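Local structure of CRISPR-associated protein,CRISPR-associated endonuclease Cas9 (Corynebacterium diphtheriae, 6JOO) at residues Leu859-Leu864 with Pro886-Ala891; Leu823-Ser828 with Arg846-Asp851; Ser648-Arg653 with Trp816-Asp821. The protein acts as an RNA-guided DNA endonuclease of bacterial antiviral defence, its RuvC and HNH nuclease domains in the full-length enzyme each cutting one strand of invading DNA. One frame throughout, in Å; residues are numbered along the deposited sequence.

Contact 1. Residues Leu859-Leu864 with Pro886-Ala891. With nucleotides of chain C; nucleotides of chain D.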
# COMPACT_ATOMS: atom_id res chain seq x y z
N LEU A 859 24.34 -16.02 4.09
CA LEU A 859 22.93 -15.96 4.44
C LEU A 859 22.73 -15.08 5.66
O LEU A 859 23.64 -14.90 6.47
CB LEU A 859 22.38 -17.35 4.72
CG LEU A 859 21.75 -18.08 3.55
CD1 LEU A 859 21.58 -19.54 3.91
CD2 LEU A 859 20.41 -17.45 3.25
N ARG A 860 21.52 -14.55 5.81
CA ARG A 860 21.11 -13.85 7.02
C ARG A 860 20.06 -14.69 7.71
O ARG A 860 18.91 -14.76 7.26
CB ARG A 860 20.58 -12.45 6.72
CG ARG A 860 20.34 -11.62 7.98
CD ARG A 860 19.44 -10.42 7.74
NE ARG A 860 20.08 -9.37 6.95
CZ ARG A 860 20.69 -8.31 7.46
NH1 ARG A 860 20.74 -8.14 8.78
NH2 ARG A 860 21.24 -7.40 6.66
N LEU A 861 20.44 -15.34 8.81
CA LEU A 861 19.56 -16.23 9.55
C LEU A 861 19.37 -15.72 10.97
O LEU A 861 20.27 -15.13 11.57
CB LEU A 861 20.12 -17.65 9.59
CG LEU A 861 20.55 -18.25 8.25
CD1 LEU A 861 21.03 -19.68 8.45
CD2 LEU A 861 19.41 -18.19 7.25
N ARG A 862 18.18 -15.97 11.51
CA ARG A 862 17.81 -15.65 12.86
C ARG A 862 17.09 -16.85 13.48
O ARG A 862 16.52 -17.66 12.75
CB ARG A 862 16.90 -14.41 12.93
CG ARG A 862 17.61 -13.11 12.63
CD ARG A 862 16.75 -11.92 13.03
NE ARG A 862 17.40 -10.64 12.73
CZ ARG A 862 17.21 -9.97 11.60
NH1 ARG A 862 16.40 -10.44 10.66
NH2 ARG A 862 17.84 -8.81 11.40
N PRO A 863 17.14 -16.98 14.80
CA PRO A 863 16.40 -18.09 15.44
C PRO A 863 14.91 -18.00 15.13
O PRO A 863 14.30 -16.94 15.25
CB PRO A 863 16.69 -17.88 16.93
CG PRO A 863 17.98 -17.13 16.96
CD PRO A 863 17.94 -16.22 15.77
N LEU A 864 14.33 -19.13 14.72
CA LEU A 864 12.95 -19.13 14.24
C LEU A 864 11.97 -18.82 15.36
O LEU A 864 11.00 -18.07 15.16
CB LEU A 864 12.61 -20.47 13.59
CG LEU A 864 11.15 -20.78 13.27
CD1 LEU A 864 10.56 -19.75 12.31
CD2 LEU A 864 10.99 -22.19 12.70
N PRO A 886 22.75 -7.95 13.37
CA PRO A 886 22.18 -8.30 12.06
C PRO A 886 21.76 -9.76 11.94
O PRO A 886 21.22 -10.15 10.91
CB PRO A 886 23.34 -8.01 11.12
CG PRO A 886 24.54 -8.40 11.92
CD PRO A 886 24.22 -8.06 13.36
N GLY A 887 22.02 -10.55 12.98
CA GLY A 887 21.70 -11.97 12.96
C GLY A 887 22.91 -12.81 12.57
O GLY A 887 24.00 -12.31 12.27
N TRP A 888 22.69 -14.12 12.60
CA TRP A 888 23.72 -15.05 12.17
C TRP A 888 23.93 -14.91 10.67
O TRP A 888 22.98 -14.95 9.89
CB TRP A 888 23.31 -16.48 12.52
CG TRP A 888 24.38 -17.50 12.28
CD1 TRP A 888 25.72 -17.26 12.13
CD2 TRP A 888 24.21 -18.92 12.14
NE1 TRP A 888 26.39 -18.44 11.92
CE2 TRP A 888 25.49 -19.47 11.92
CE3 TRP A 888 23.10 -19.77 12.19
CZ2 TRP A 888 25.68 -20.84 11.75
CZ3 TRP A 888 23.30 -21.13 12.02
CH2 TRP A 888 24.58 -21.65 11.80
N LEU A 889 25.20 -14.73 10.27
CA LEU A 889 25.57 -14.47 8.88
C LEU A 889 26.53 -15.56 8.41
O LEU A 889 27.70 -15.29 8.10
CB LEU A 889 26.21 -13.09 8.74
CG LEU A 889 25.38 -11.91 9.25
CD1 LEU A 889 26.14 -10.59 9.16
CD2 LEU A 889 24.07 -11.80 8.49
N PRO A 890 26.06 -16.80 8.32
CA PRO A 890 26.96 -17.90 7.94
C PRO A 890 27.30 -17.87 6.47
O PRO A 890 26.53 -17.38 5.64
CB PRO A 890 26.15 -19.15 8.30
CG PRO A 890 24.74 -18.73 8.10
CD PRO A 890 24.67 -17.27 8.46
N ALA A 891 28.47 -18.40 6.14
CA ALA A 891 28.83 -18.60 4.75
C ALA A 891 28.02 -19.75 4.17
O ALA A 891 27.79 -20.76 4.83
CB ALA A 891 30.32 -18.87 4.60
P DG C 2 16.88 -7.69 8.28
OP1 DG C 2 16.37 -9.08 8.14
OP2 DG C 2 18.02 -7.42 9.19
O5' DG C 2 17.23 -7.11 6.83
C5' DG C 2 16.39 -7.41 5.72
C4' DG C 2 16.75 -6.56 4.52
O4' DG C 2 16.75 -5.17 4.90
C3' DG C 2 18.13 -6.81 3.93
O3' DG C 2 18.07 -7.85 2.96
C2' DG C 2 18.46 -5.47 3.29
C1' DG C 2 17.80 -4.48 4.24
N9 DG C 2 18.69 -3.91 5.25
C8 DG C 2 18.81 -4.29 6.57
N7 DG C 2 19.69 -3.60 7.24
C5 DG C 2 20.18 -2.69 6.31
C6 DG C 2 21.15 -1.67 6.46
O6 DG C 2 21.80 -1.36 7.47
N1 DG C 2 21.35 -0.97 5.27
C2 DG C 2 20.69 -1.23 4.09
N2 DG C 2 21.02 -0.45 3.05
N3 DG C 2 19.78 -2.18 3.94
C4 DG C 2 19.57 -2.86 5.08
P DG C 3 19.34 -8.81 2.71
OP1 DG C 3 18.93 -9.86 1.75
OP2 DG C 3 19.85 -9.22 4.03
O5' DG C 3 20.44 -7.85 2.06
C5' DG C 3 20.40 -7.52 0.66
C4' DG C 3 21.11 -6.20 0.38
O4' DG C 3 20.95 -5.32 1.51
C3' DG C 3 22.61 -6.32 0.14
O3' DG C 3 22.86 -6.27 -1.26
C2' DG C 3 23.22 -5.10 0.83
C1' DG C 3 22.10 -4.55 1.72
N9 DG C 3 22.42 -4.61 3.13
C8 DG C 3 22.02 -5.56 4.03
N7 DG C 3 22.46 -5.36 5.24
C5 DG C 3 23.21 -4.19 5.13
C6 DG C 3 23.92 -3.47 6.12
O6 DG C 3 24.05 -3.74 7.32
N1 DG C 3 24.53 -2.34 5.60
C2 DG C 3 24.46 -1.95 4.28
N2 DG C 3 25.11 -0.83 3.96
N3 DG C 3 23.79 -2.61 3.35
C4 DG C 3 23.19 -3.71 3.84
P DA D 2 31.73 -18.24 9.15
OP1 DA D 2 31.31 -19.15 10.23
OP2 DA D 2 30.77 -17.85 8.09
O5' DA D 2 32.27 -16.90 9.82
C5' DA D 2 33.04 -16.96 11.01
C4' DA D 2 33.53 -15.58 11.39
O4' DA D 2 34.13 -14.95 10.24
C3' DA D 2 32.45 -14.62 11.90
O3' DA D 2 32.76 -14.21 13.22
C2' DA D 2 32.46 -13.45 10.91
C1' DA D 2 33.82 -13.58 10.23
N9 DA D 2 33.81 -13.13 8.84
C8 DA D 2 33.37 -13.84 7.76
N7 DA D 2 33.49 -13.21 6.62
C5 DA D 2 34.03 -11.99 6.97
C6 DA D 2 34.40 -10.86 6.21
N6 DA D 2 34.25 -10.79 4.88
N1 DA D 2 34.92 -9.80 6.86
C2 DA D 2 35.07 -9.88 8.19
N3 DA D 2 34.76 -10.88 9.02
C4 DA D 2 34.24 -11.92 8.34

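Contact 2. Residues Leu823-Ser828 with Arg846-Asp851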
# COMPACT_ATOMS: atom_id res chain seq x y z
N LEU A 823 14.61 -23.25 8.11
CA LEU A 823 15.72 -24.18 8.00
C LEU A 823 15.89 -24.96 9.29
O LEU A 823 15.63 -24.44 10.38
CB LEU A 823 17.04 -23.47 7.68
CG LEU A 823 17.11 -22.57 6.45
CD1 LEU A 823 18.51 -22.00 6.34
CD2 LEU A 823 16.73 -23.34 5.20
N VAL A 824 16.35 -26.20 9.16
CA VAL A 824 16.84 -26.99 10.29
C VAL A 824 18.35 -27.12 10.11
O VAL A 824 18.81 -27.61 9.07
CB VAL A 824 16.16 -28.36 10.36
CG1 VAL A 824 16.72 -29.17 11.52
CG2 VAL A 824 14.66 -28.19 10.52
N VAL A 825 19.11 -26.66 11.10
CA VAL A 825 20.56 -26.56 11.00
C VAL A 825 21.21 -27.24 12.20
O VAL A 825 20.77 -27.06 13.34
CB VAL A 825 21.01 -25.08 10.92
CG1 VAL A 825 22.52 -24.99 10.82
CG2 VAL A 825 20.34 -24.38 9.74
N ASP A 826 22.26 -28.01 11.93
CA ASP A 826 23.10 -28.61 12.97
C ASP A 826 24.24 -27.64 13.25
O ASP A 826 25.21 -27.57 12.48
CB ASP A 826 23.60 -29.98 12.54
CG ASP A 826 24.48 -30.65 13.58
OD1 ASP A 826 24.50 -30.20 14.75
OD2 ASP A 826 25.16 -31.64 13.23
N THR A 827 24.13 -26.89 14.34
CA THR A 827 25.09 -25.85 14.69
C THR A 827 26.23 -26.34 15.55
O THR A 827 26.96 -25.52 16.12
CB THR A 827 24.37 -24.70 15.40
OG1 THR A 827 23.98 -25.13 16.71
CG2 THR A 827 23.13 -24.28 14.63
N SER A 828 26.41 -27.66 15.68
CA SER A 828 27.48 -28.17 16.54
C SER A 828 28.85 -27.86 15.96
O SER A 828 29.80 -27.61 16.72
CB SER A 828 27.31 -29.67 16.75
OG SER A 828 27.41 -30.38 15.53
N ARG A 846 18.37 -25.31 16.58
CA ARG A 846 18.46 -26.03 15.32
C ARG A 846 17.41 -25.59 14.30
O ARG A 846 17.50 -26.00 13.14
CB ARG A 846 18.34 -27.54 15.56
CG ARG A 846 17.11 -27.98 16.32
CD ARG A 846 17.23 -29.43 16.77
NE ARG A 846 17.37 -30.36 15.65
CZ ARG A 846 16.35 -30.98 15.07
NH1 ARG A 846 16.56 -31.81 14.06
NH2 ARG A 846 15.11 -30.77 15.50
N ARG A 847 16.45 -24.76 14.69
CA ARG A 847 15.44 -24.25 13.77
C ARG A 847 15.70 -22.77 13.51
O ARG A 847 15.62 -21.95 14.44
CB ARG A 847 14.03 -24.46 14.32
CG ARG A 847 13.63 -25.92 14.46
CD ARG A 847 12.14 -26.12 14.26
NE ARG A 847 11.70 -27.43 14.73
CZ ARG A 847 11.63 -28.52 13.97
NH1 ARG A 847 11.22 -29.67 14.50
NH2 ARG A 847 11.96 -28.47 12.69
N TRP A 848 16.01 -22.43 12.26
CA TRP A 848 16.35 -21.07 11.87
C TRP A 848 15.44 -20.60 10.75
O TRP A 848 14.80 -21.40 10.06
CB TRP A 848 17.82 -20.97 11.43
CG TRP A 848 18.79 -21.30 12.52
CD1 TRP A 848 19.16 -22.54 12.94
CD2 TRP A 848 19.51 -20.37 13.33
NE1 TRP A 848 20.07 -22.44 13.97
CE2 TRP A 848 20.30 -21.11 14.23
CE3 TRP A 848 19.57 -18.97 13.39
CZ2 TRP A 848 21.14 -20.52 15.17
CZ3 TRP A 848 20.40 -18.38 14.33
CH2 TRP A 848 21.17 -19.15 15.20
N ARG A 849 15.40 -19.28 10.57
CA ARG A 849 14.57 -18.63 9.57
C ARG A 849 15.43 -17.77 8.65
O ARG A 849 16.35 -17.09 9.11
CB ARG A 849 13.49 -17.76 10.23
CG ARG A 849 12.59 -17.02 9.25
CD ARG A 849 11.75 -15.97 9.96
NE ARG A 849 12.57 -15.10 10.79
CZ ARG A 849 12.43 -14.97 12.10
NH1 ARG A 849 13.23 -14.14 12.78
NH2 ARG A 849 11.50 -15.65 12.75
N VAL A 850 15.11 -17.79 7.36
CA VAL A 850 15.84 -17.03 6.36
C VAL A 850 15.24 -15.63 6.30
O VAL A 850 14.12 -15.44 5.81
CB VAL A 850 15.79 -17.72 4.99
CG1 VAL A 850 16.47 -16.86 3.93
CG2 VAL A 850 16.43 -19.09 5.07
N ASP A 851 15.99 -14.64 6.79
CA ASP A 851 15.52 -13.26 6.79
C ASP A 851 16.10 -12.42 5.66
O ASP A 851 15.56 -11.35 5.37
CB ASP A 851 15.84 -12.59 8.13
CG ASP A 851 14.88 -13.00 9.23
OD1 ASP A 851 13.72 -13.33 8.91
OD2 ASP A 851 15.29 -12.99 10.41

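Contact 3. Residues Ser648-Arg653 with Trp816-Asp821. With nucleotides of chain B.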
# COMPACT_ATOMS: atom_id res chain seq x y z
N SER A 648 5.47 -18.91 9.19
CA SER A 648 5.00 -17.73 8.47
C SER A 648 4.87 -18.09 7.00
O SER A 648 5.49 -19.04 6.51
CB SER A 648 5.95 -16.54 8.65
OG SER A 648 6.18 -16.28 10.02
N ASN A 649 4.06 -17.32 6.29
CA ASN A 649 3.89 -17.53 4.86
C ASN A 649 5.06 -16.92 4.10
O ASN A 649 5.84 -16.12 4.62
CB ASN A 649 2.58 -16.91 4.38
CG ASN A 649 1.37 -17.55 5.02
OD1 ASN A 649 1.50 -18.44 5.87
ND2 ASN A 649 0.18 -17.10 4.63
N VAL A 650 5.19 -17.34 2.84
CA VAL A 650 6.25 -16.84 1.97
C VAL A 650 5.61 -16.23 0.74
O VAL A 650 4.46 -16.51 0.40
CB VAL A 650 7.26 -17.94 1.59
CG1 VAL A 650 7.78 -18.62 2.84
CG2 VAL A 650 6.63 -18.96 0.65
N ARG A 651 6.37 -15.36 0.08
CA ARG A 651 5.91 -14.62 -1.08
C ARG A 651 6.72 -15.06 -2.29
O ARG A 651 7.92 -14.81 -2.37
CB ARG A 651 6.04 -13.11 -0.85
CG ARG A 651 5.70 -12.25 -2.04
CD ARG A 651 6.18 -10.83 -1.81
NE ARG A 651 5.66 -9.91 -2.82
CZ ARG A 651 4.57 -9.18 -2.67
NH1 ARG A 651 3.88 -9.25 -1.53
NH2 ARG A 651 4.16 -8.38 -3.64
N LEU A 652 6.05 -15.73 -3.23
CA LEU A 652 6.72 -16.31 -4.38
C LEU A 652 6.42 -15.58 -5.68
O LEU A 652 7.03 -15.91 -6.71
CB LEU A 652 6.32 -17.79 -4.53
CG LEU A 652 6.62 -18.70 -3.33
CD1 LEU A 652 6.27 -20.16 -3.62
CD2 LEU A 652 8.07 -18.57 -2.90
N ARG A 653 5.50 -14.62 -5.68
CA ARG A 653 5.22 -13.87 -6.90
C ARG A 653 6.37 -12.92 -7.21
O ARG A 653 7.18 -12.58 -6.35
CB ARG A 653 3.91 -13.10 -6.76
CG ARG A 653 3.91 -12.07 -5.65
CD ARG A 653 2.50 -11.62 -5.34
NE ARG A 653 1.62 -12.75 -5.06
CZ ARG A 653 0.34 -12.62 -4.72
NH1 ARG A 653 -0.19 -11.41 -4.62
NH2 ARG A 653 -0.40 -13.70 -4.47
N TRP A 816 15.73 -23.89 -4.41
CA TRP A 816 15.65 -22.45 -4.23
C TRP A 816 15.20 -22.12 -2.82
O TRP A 816 14.40 -22.83 -2.22
CB TRP A 816 14.70 -21.82 -5.26
CG TRP A 816 13.35 -22.44 -5.27
CD1 TRP A 816 12.93 -23.47 -6.05
CD2 TRP A 816 12.23 -22.05 -4.47
NE1 TRP A 816 11.61 -23.76 -5.78
CE2 TRP A 816 11.16 -22.90 -4.81
CE3 TRP A 816 12.02 -21.07 -3.49
CZ2 TRP A 816 9.90 -22.81 -4.22
CZ3 TRP A 816 10.77 -20.98 -2.90
CH2 TRP A 816 9.73 -21.84 -3.27
N LEU A 817 15.73 -21.02 -2.30
CA LEU A 817 15.34 -20.45 -1.01
C LEU A 817 14.64 -19.12 -1.23
O LEU A 817 14.82 -18.45 -2.25
CB LEU A 817 16.55 -20.24 -0.10
CG LEU A 817 17.25 -21.47 0.46
CD1 LEU A 817 18.34 -21.05 1.43
CD2 LEU A 817 16.24 -22.38 1.14
N VAL A 818 13.84 -18.74 -0.23
CA VAL A 818 13.09 -17.49 -0.26
C VAL A 818 13.05 -16.95 1.16
O VAL A 818 13.23 -17.68 2.14
CB VAL A 818 11.66 -17.67 -0.84
CG1 VAL A 818 10.63 -17.79 0.28
CG2 VAL A 818 11.32 -16.53 -1.77
N VAL A 819 12.85 -15.64 1.26
CA VAL A 819 12.81 -15.01 2.58
C VAL A 819 11.64 -15.56 3.37
O VAL A 819 10.54 -15.75 2.83
CB VAL A 819 12.74 -13.48 2.43
CG1 VAL A 819 12.25 -12.82 3.72
CG2 VAL A 819 14.10 -12.93 2.05
N ASP A 820 11.87 -15.82 4.66
CA ASP A 820 10.93 -16.44 5.58
C ASP A 820 10.80 -17.95 5.35
O ASP A 820 9.82 -18.56 5.78
CB ASP A 820 9.55 -15.78 5.52
CG ASP A 820 9.52 -14.45 6.26
OD1 ASP A 820 10.18 -14.38 7.32
OD2 ASP A 820 8.87 -13.49 5.80
N ASP A 821 11.77 -18.56 4.67
CA ASP A 821 11.86 -20.01 4.64
C ASP A 821 12.47 -20.51 5.95
O ASP A 821 13.33 -19.86 6.55
CB ASP A 821 12.70 -20.49 3.46
CG ASP A 821 11.89 -21.26 2.43
OD1 ASP A 821 10.84 -21.83 2.81
OD2 ASP A 821 12.28 -21.28 1.25
P G B 77 -2.00 -13.06 0.13
OP1 G B 77 -2.22 -13.62 -1.22
OP2 G B 77 -2.08 -13.93 1.33
O5' G B 77 -0.59 -12.33 0.22
C5' G B 77 0.24 -12.20 -0.93
C4' G B 77 1.53 -12.99 -0.82
O4' G B 77 2.25 -12.59 0.38
C3' G B 77 1.39 -14.51 -0.75
O3' G B 77 2.46 -15.11 -1.46
C2' G B 77 1.55 -14.79 0.74
O2' G B 77 2.00 -16.10 1.04
C1' G B 77 2.59 -13.74 1.12
N9 G B 77 2.60 -13.39 2.54
C8 G B 77 1.53 -13.15 3.36
N7 G B 77 1.89 -12.86 4.58
C5 G B 77 3.27 -12.92 4.56
C6 G B 77 4.22 -12.69 5.59
O6 G B 77 4.01 -12.40 6.77
N1 G B 77 5.53 -12.85 5.13
C2 G B 77 5.88 -13.18 3.84
N2 G B 77 7.19 -13.28 3.58
N3 G B 77 5.00 -13.39 2.87
C4 G B 77 3.73 -13.24 3.30
P C B 78 2.25 -15.59 -2.98
OP1 C B 78 3.05 -14.73 -3.88
OP2 C B 78 0.80 -15.73 -3.22
O5' C B 78 2.89 -17.05 -3.00
C5' C B 78 2.67 -17.96 -1.93
C4' C B 78 2.93 -19.38 -2.36
O4' C B 78 2.85 -20.27 -1.22
C3' C B 78 1.95 -19.97 -3.36
O3' C B 78 2.29 -19.60 -4.69
C2' C B 78 2.06 -21.47 -3.12
O2' C B 78 3.09 -22.04 -3.91
C1' C B 78 2.46 -21.55 -1.64
N1 C B 78 1.38 -22.05 -0.76
C2 C B 78 1.74 -22.97 0.22
O2 C B 78 2.94 -23.29 0.32
N3 C B 78 0.80 -23.46 1.06
C4 C B 78 -0.47 -23.08 0.93
N4 C B 78 -1.37 -23.59 1.77
C5 C B 78 -0.87 -22.15 -0.08
C6 C B 78 0.08 -21.67 -0.90
P U B 79 1.18 -19.62 -5.84
OP1 U B 79 -0.02 -18.88 -5.36
OP2 U B 79 1.05 -21.02 -6.30
O5' U B 79 1.85 -18.78 -7.03
C5' U B 79 2.20 -17.42 -6.87
C4' U B 79 3.20 -16.98 -7.91
O4' U B 79 4.53 -17.44 -7.52
C3' U B 79 2.99 -17.54 -9.31
O3' U B 79 2.07 -16.77 -10.06
C2' U B 79 4.40 -17.54 -9.90
O2' U B 79 4.74 -16.26 -10.39
C1' U B 79 5.26 -17.83 -8.67
N1 U B 79 5.61 -19.26 -8.53
C2 U B 79 6.48 -19.85 -9.43
O2 U B 79 6.97 -19.25 -10.38
N3 U B 79 6.73 -21.18 -9.21
C4 U B 79 6.24 -21.97 -8.19
O4 U B 79 6.58 -23.15 -8.12
C5 U B 79 5.37 -21.29 -7.29
C6 U B 79 5.09 -19.99 -7.48

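Contact 1. Residues Leu859-Leu864 with Pro886-Ala891
Arg860 and Leu889 are brought together by their first torsions. CG of Arg860 stands anti to its backbone N (chi1 -171°), while CG of Leu889 lies beside its own N. The two side chains run side by side, pointing the same way, with Arg860 CG 3.8 Å from Leu889 CD2. Beyond this apolar stem Arg860 bends at chi3 (-71°), which places NE for a bond of 2.9 Å to OP2 of DG3 of chain C. Arg860 NH1 donates to Pro886 O at 3.0 Å, on a lone pair in the carbonyl plane, although that oxygen is tilted 30° from the guanidinium plane. O5' of DG2 of chain C lies over the centre of one face, and Arg860 NH2 comes within 2.8 Å of N7 of DG3 of chain C. Arg862, extended from CG to NE, grips DG2 with two N-H groups: NH1 donates to OP1, and NH2 to OP2 at 2.6 Å. Pro886 O lies over one face of this second guanidinium, and Asp851 forms a salt bridge with NH1.

The backbones form a single antiparallel bridge. Leu861 N bonds Trp888 O at 2.8 Å, the return bond from Trp888 N is weak, and Leu859 N reaches Pro890 O at 3.0 Å. The Leu861 side chain crosses Pro890 at about a right angle, with CD1 3.8 Å from Pro890 CG; Pro890 CB lies over the Trp888 ring, offset toward the rim. Leu895 of helix 892-898 packs against this group. Ala891, the N-cap residue of that helix, gives its N-H to a phosphate of DA2 of chain D. The Cas9 C-terminal domain thus touches both DNA chains; two arginines on phosphates, one of them also beside a guanine N7, are consistent with PAM-duplex recognition, and would probably offset the backbone charge.

Contact 2. Residues Leu823-Ser828 with Arg846-Asp851
Leu823 and Trp848 form the hydrogen-bonded pair at the heart of this contact, each backbone N-H pointing to the other's carbonyl. Leu823 N meets Trp848 O at 2.7 Å and Trp848 N meets Leu823 O at 2.8 Å. A third bond, Val825 N to Arg846 O at 2.7 Å, carries the ladder past the end of strand 822-824. Between these lies the non-hydrogen-bonded pair of Val824 with Arg847, where CA-H groups of Arg847 and Val824 approach the carbonyl oxygens of Leu823 and Arg846.

Apolar contacts gather around Leu823 and Trp848. Val825 crosses the indole at about a right angle, its CB 3.7 Å from Trp848 CD1, and Thr827 CG2 comes within 3.6 Å of Trp848 NE1, whose hydrogen bond goes to Ile845 O. The Trp848 ring also meets that of Trp888, and Leu823 CD1 packs on Val850 CG2 at 3.8 Å, with Leu861 of the next strand close to both. These pairings belong to the five-stranded antiparallel sheet of the Cas9 C-terminal domain, in which strand 847-855 lies between strands 822-824 and 858-863.

Val824 and Arg847 share the other face of the sheet, and Val824 lies alongside both Arg847 and Arg846. CG of Arg846 takes the crowded position between backbone N and carbonyl carbon (chi1 55°), and the chain bends at chi3; Val824 CG1 sits over one face of the Arg846 guanidinium, offset toward its rim, while Val824 CG2 approaches Arg847 NH2 at 3.5 Å. Further along strand 847-855, Arg849 NE forms a salt bridge with Asp851 OD1 at 2.8 Å, meeting it on the syn side, tilted out of the carboxylate plane.

Contact 3. Residues Ser648-Arg653 with Trp816-Asp821
Val650 and Leu652 are the two bumps that the loop 648-653 presents to 816-821, and with no hydrogen bond between the segments their fit is one of shape. Val650 settles against the type II turn from Val818 to Asp821: its CB meets Val818 CG1 at 3.6 Å, while Val650 CG1 comes within 3.6 Å of Asp820 O. Leu652 fills the notch between Trp816 and the other Val818 branch. The Leu652 side chain crosses Trp816 at about a right angle, its CD2 3.6 Å from Trp816 CZ3 and 4.0 Å from Val818 CG2. On the RNA side the same two segments hold G77 of chain B: its O2' donates to Val650 O at 2.6 Å, and its N2 to Asp820 OD2 at 2.8 Å. Leu652 N and Arg653 grip the phosphate of C78 of chain B, Arg653 NE bonding OP1 at 2.7 Å.

Around this seam, Phe784 stacks on Trp816, and Arg905 forms both a cation-pi contact with that ring and a salt bridge with Asp821. The loop, in RuvC subdomain 3, follows strand 645-647, outermost in the six-stranded sheet, and meets strand 811-817, outermost in the three-stranded antiparallel sheet of the Topo-homology domain, and the turn that follows.

The three contacts follow one another along the chain in the order 3, 2, 1, all in the C-terminal part of the engineered fusion. Contacts 1 and 2 share the five-stranded sheet of the Cas9 C-terminal domain; their centres are 9 Å apart, and strand 847-855 leads directly to strand 858-863. Contact 3 lies about 15 Å from contact 2 and 16 Å from contact 1, centre to centre. Its turn leads from strand 811-817 into strand 822-824, and backbone bonds between Asp820-Asp821 and Val850 probably join it to contact 2. The series thus runs from guide RNA at contact 3 to DNA at contact 1.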